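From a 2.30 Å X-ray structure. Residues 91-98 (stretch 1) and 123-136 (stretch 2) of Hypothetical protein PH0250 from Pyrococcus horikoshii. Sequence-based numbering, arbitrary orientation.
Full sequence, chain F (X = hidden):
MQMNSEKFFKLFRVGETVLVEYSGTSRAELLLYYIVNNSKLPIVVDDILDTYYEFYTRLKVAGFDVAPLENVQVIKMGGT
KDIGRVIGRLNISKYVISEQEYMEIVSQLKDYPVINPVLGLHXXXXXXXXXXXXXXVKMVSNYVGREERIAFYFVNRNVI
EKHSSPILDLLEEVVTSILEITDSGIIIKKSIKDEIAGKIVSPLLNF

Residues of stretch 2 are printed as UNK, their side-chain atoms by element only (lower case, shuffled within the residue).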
# COMPACT_ATOMS: atom_id res chain seq x y z
N ASN F 91 5.72 -0.23 36.03
CA ASN F 91 4.47 0.13 35.40
C ASN F 91 4.67 0.63 33.97
O ASN F 91 5.64 1.34 33.68
CB ASN F 91 3.75 1.21 36.21
CG ASN F 91 2.55 1.78 35.49
OD1 ASN F 91 1.59 1.07 35.18
ND2 ASN F 91 2.60 3.08 35.21
N ILE F 92 3.75 0.26 33.09
CA ILE F 92 3.80 0.66 31.69
C ILE F 92 2.72 1.70 31.40
O ILE F 92 1.54 1.38 31.33
CB ILE F 92 3.57 -0.54 30.76
CG1 ILE F 92 4.69 -1.57 30.95
CG2 ILE F 92 3.52 -0.08 29.31
CD1 ILE F 92 4.48 -2.85 30.18
N SER F 93 3.14 2.96 31.23
CA SER F 93 2.22 4.04 30.93
C SER F 93 2.54 4.61 29.55
O SER F 93 3.67 5.00 29.28
CB SER F 93 2.33 5.15 31.98
OG SER F 93 3.64 5.69 32.03
N LYS F 94 1.53 4.64 28.68
CA LYS F 94 1.70 5.13 27.31
C LYS F 94 2.67 4.23 26.56
O LYS F 94 3.41 4.68 25.68
CB LYS F 94 2.21 6.58 27.32
CG LYS F 94 1.19 7.60 27.79
CD LYS F 94 0.11 7.85 26.74
CE LYS F 94 0.72 7.95 25.34
NZ LYS F 94 0.23 9.10 24.54
N TYR F 95 2.66 2.95 26.93
CA TYR F 95 3.50 1.94 26.31
C TYR F 95 4.99 2.22 26.48
O TYR F 95 5.79 1.98 25.58
CB TYR F 95 3.15 1.83 24.83
CG TYR F 95 1.67 1.66 24.60
CD1 TYR F 95 0.98 0.57 25.14
CD2 TYR F 95 0.94 2.61 23.89
CE1 TYR F 95 -0.40 0.44 24.98
CE2 TYR F 95 -0.44 2.48 23.72
CZ TYR F 95 -1.10 1.40 24.27
OH TYR F 95 -2.46 1.27 24.11
N VAL F 96 5.36 2.72 27.66
CA VAL F 96 6.75 3.02 27.97
C VAL F 96 6.98 2.91 29.47
O VAL F 96 6.04 2.89 30.26
CB VAL F 96 7.14 4.45 27.49
CG1 VAL F 96 6.45 5.49 28.36
CG2 VAL F 96 8.65 4.62 27.53
N ILE F 97 8.25 2.82 29.87
CA ILE F 97 8.61 2.71 31.28
C ILE F 97 9.38 3.93 31.76
O ILE F 97 10.19 4.49 31.02
CB ILE F 97 9.46 1.43 31.55
CG1 ILE F 97 8.56 0.20 31.61
CG2 ILE F 97 10.24 1.58 32.85
CD1 ILE F 97 7.89 -0.16 30.30
N SER F 98 9.12 4.34 32.99
CA SER F 98 9.80 5.47 33.60
C SER F 98 11.25 5.08 33.80
O SER F 98 11.54 3.97 34.26
CB SER F 98 9.16 5.81 34.95
OG SER F 98 9.92 6.80 35.63
N UNK F 123 5.99 -5.84 21.36
CA UNK F 123 4.61 -5.73 21.83
C UNK F 123 4.28 -4.28 22.19
O UNK F 123 3.20 -3.79 21.85
c UNK F 123 4.39 -10.46 23.64
n UNK F 123 4.17 -11.34 24.83
c UNK F 123 4.38 -6.64 23.05
c UNK F 123 4.29 -8.97 23.98
c UNK F 123 4.40 -8.12 22.72
N UNK F 124 5.20 -3.61 22.87
CA UNK F 124 4.99 -2.21 23.26
C UNK F 124 4.81 -1.35 22.02
O UNK F 124 4.04 -0.38 22.01
c UNK F 124 6.45 -2.26 25.42
c UNK F 124 7.68 -1.57 26.04
c UNK F 124 5.22 -2.06 26.30
c UNK F 124 6.18 -1.67 24.04
N UNK F 125 5.55 -1.70 20.98
CA UNK F 125 5.51 -0.97 19.73
C UNK F 125 4.24 -1.26 18.95
O UNK F 125 3.62 -0.35 18.40
c UNK F 125 8.00 -0.77 19.55
c UNK F 125 6.74 -1.33 18.88
c UNK F 125 9.29 -1.21 18.92
c UNK F 125 6.57 -0.80 17.46
N UNK F 126 3.84 -2.53 18.91
CA UNK F 126 2.63 -2.91 18.19
C UNK F 126 1.40 -2.22 18.79
O UNK F 126 0.47 -1.87 18.08
c UNK F 126 1.16 -5.00 17.60
c UNK F 126 2.43 -4.43 18.24
c UNK F 126 1.13 -6.52 17.74
c UNK F 126 1.13 -4.61 16.12
N UNK F 127 1.43 -2.02 20.11
CA UNK F 127 0.32 -1.39 20.82
C UNK F 127 0.23 0.13 20.73
O UNK F 127 -0.84 0.70 20.91
c UNK F 127 0.00 -3.23 22.65
c UNK F 127 0.37 -1.78 22.30
c UNK F 127 -1.51 -3.38 22.66
c UNK F 127 0.61 -3.60 23.99
N UNK F 128 1.35 0.79 20.45
CA UNK F 128 1.32 2.24 20.39
C UNK F 128 1.36 2.89 19.03
O UNK F 128 1.65 2.25 18.01
N UNK F 129 1.06 4.19 19.01
CA UNK F 129 1.09 4.95 17.78
C UNK F 129 2.53 5.43 17.54
O UNK F 129 3.45 5.06 18.27
n UNK F 129 -0.68 7.68 19.55
c UNK F 129 0.12 6.15 17.86
o UNK F 129 1.51 7.17 19.52
c UNK F 129 0.38 7.04 19.05
N UNK F 130 2.73 6.24 16.51
CA UNK F 130 4.07 6.72 16.19
C UNK F 130 4.75 7.46 17.34
O UNK F 130 5.93 7.22 17.62
c UNK F 130 5.42 8.11 14.58
o UNK F 130 3.46 6.91 13.86
c UNK F 130 4.02 7.64 14.95
N UNK F 131 4.00 8.34 18.00
CA UNK F 131 4.53 9.11 19.12
C UNK F 131 4.96 8.23 20.28
O UNK F 131 6.01 8.45 20.88
c UNK F 131 3.93 11.59 23.09
c UNK F 131 3.48 10.80 22.03
c UNK F 131 3.96 10.99 20.74
c UNK F 131 4.91 11.99 20.52
c UNK F 131 4.87 12.59 22.85
c UNK F 131 5.36 12.79 21.56
c UNK F 131 3.49 10.12 19.61
N UNK F 132 4.15 7.23 20.61
CA UNK F 132 4.48 6.33 21.71
C UNK F 132 5.63 5.40 21.31
O UNK F 132 6.46 5.03 22.14
c UNK F 132 3.24 5.52 22.12
c UNK F 132 2.10 6.41 22.61
c UNK F 132 0.75 5.71 22.71
o UNK F 132 0.36 4.97 21.77
o UNK F 132 0.05 5.92 23.73
N UNK F 133 5.69 5.05 20.03
CA UNK F 133 6.76 4.19 19.52
C UNK F 133 8.10 4.90 19.69
O UNK F 133 9.08 4.32 20.15
o UNK F 133 5.00 2.67 16.66
c UNK F 133 6.54 3.88 18.03
c UNK F 133 5.40 2.88 17.80
n UNK F 133 4.90 2.26 18.86
N UNK F 134 8.13 6.18 19.32
CA UNK F 134 9.35 6.96 19.45
C UNK F 134 9.81 6.97 20.92
O UNK F 134 11.01 6.93 21.19
c UNK F 134 9.11 8.41 18.93
c UNK F 134 9.03 8.39 17.41
c UNK F 134 10.23 9.33 19.38
c UNK F 134 8.35 9.60 16.81
N UNK F 135 8.87 7.02 21.86
CA UNK F 135 9.25 7.01 23.27
C UNK F 135 9.85 5.66 23.64
O UNK F 135 10.75 5.58 24.47
o UNK F 135 8.50 9.68 24.01
c UNK F 135 8.05 7.33 24.17
n UNK F 135 6.34 9.06 24.10
c UNK F 135 7.65 8.79 24.08
N UNK F 136 9.36 4.59 23.02
CA UNK F 136 9.89 3.26 23.28
C UNK F 136 11.34 3.22 22.81
O UNK F 136 12.22 2.71 23.50
c UNK F 136 7.68 2.06 23.14
c UNK F 136 9.82 0.83 22.66
c UNK F 136 9.09 2.16 22.54
O HOH W 1 4.83 7.48 25.56

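Position 123 carries four carbons in a row ending in a nitrogen, none near stretch 1: Lys 123, its amine satisfied elsewhere in the structure. Position 124 has four carbons forked at the second, and each fork end approaches one isoleucine, Ile 92 or Ile 97. This is Leu 124; its CD2 lies 4.0 Å from Ile 92 CG2 and its CD1 4.5 Å from Ile 97 CD1, while its backbone O sits 3.7 Å from Tyr 95 CB.

Position 125 has four carbons forked at the first, with one arm two carbons long, and points away from stretch 1: Ile 125. Position 126, four carbons forked at the second, is out of reach and buried: Leu 126. Position 127 has the same four carbons forked at the second, which makes it Leu 127; unlike 126, it points toward stretch 1. Its CB stands 3.9 Å from the centroid of the Tyr 95 ring, 27° off the normal, a CH-pi contact over the face.

Position 128 has no side-chain atoms: Gly 128. Its CA lies 3.5 Å from Tyr 95 CD2, and the bareness matters, because an ideal CB here would fall 3.1 Å from that same Tyr 95 CD2 and would clash with the CB of position 132, 3.0 Å away. Position 129 has two carbons, the second carrying one oxygen and one nitrogen, and no contact with stretch 1: Asn 129. Its OD1 accepts from the backbone N of position 132 at 2.9 Å, capping the second helix.

Position 130, one carbon bearing an oxygen and a carbon, is Thr 130, out of reach. Position 131 has one carbon and then a six-carbon ring: Phe 131, whose edge faces the lysine of stretch 1, with CD2 4.4 Å from Lys 94 NZ. Position 132 has three carbons, the third carrying two oxygens, and points toward stretch 1. It is Glu 132. OE1 accepts from Asn 129 N at 3.0 Å, a hydrogen bond that returns the one from Glu 132 N to Asn 129 OD1, and also lies 3.2 Å from Tyr 95 CD2 at the ring edge. OE2 forms a salt bridge with Lys 94 NZ at 3.3 Å, although its modelled place is less sure.

Position 133, two carbons ending in one oxygen and one nitrogen, starts away from stretch 1: Asn 133, whose ND2 donates to Ile 125 O at 2.9 Å, tying the second helix back to the first. Position 134, four carbons forked at the first with one longer arm, is Ile 134, out of reach. Position 135 has the two-carbon amide pattern again, now pointing toward stretch 1: Asn 135. Its ND2 donates to a water at 2.6 Å, and the water donates to Lys 94 O at 3.1 Å. Position 136, one carbon bearing two, is Val 136, with CG2 3.1 Å from Tyr 95 O.

The contact works by lodging one aromatic ring against the corner where one helix ends and the next begins. Leu 127 packs its CB over a face of the Tyr 95 ring, bare Gly 128 leaves room beside it, Leu 124 adds apolar packing, and charge and water supply the polar links without a direct hydrogen bond between the stretches.

Stretch 2 123-136: KLILLGNTFENINV
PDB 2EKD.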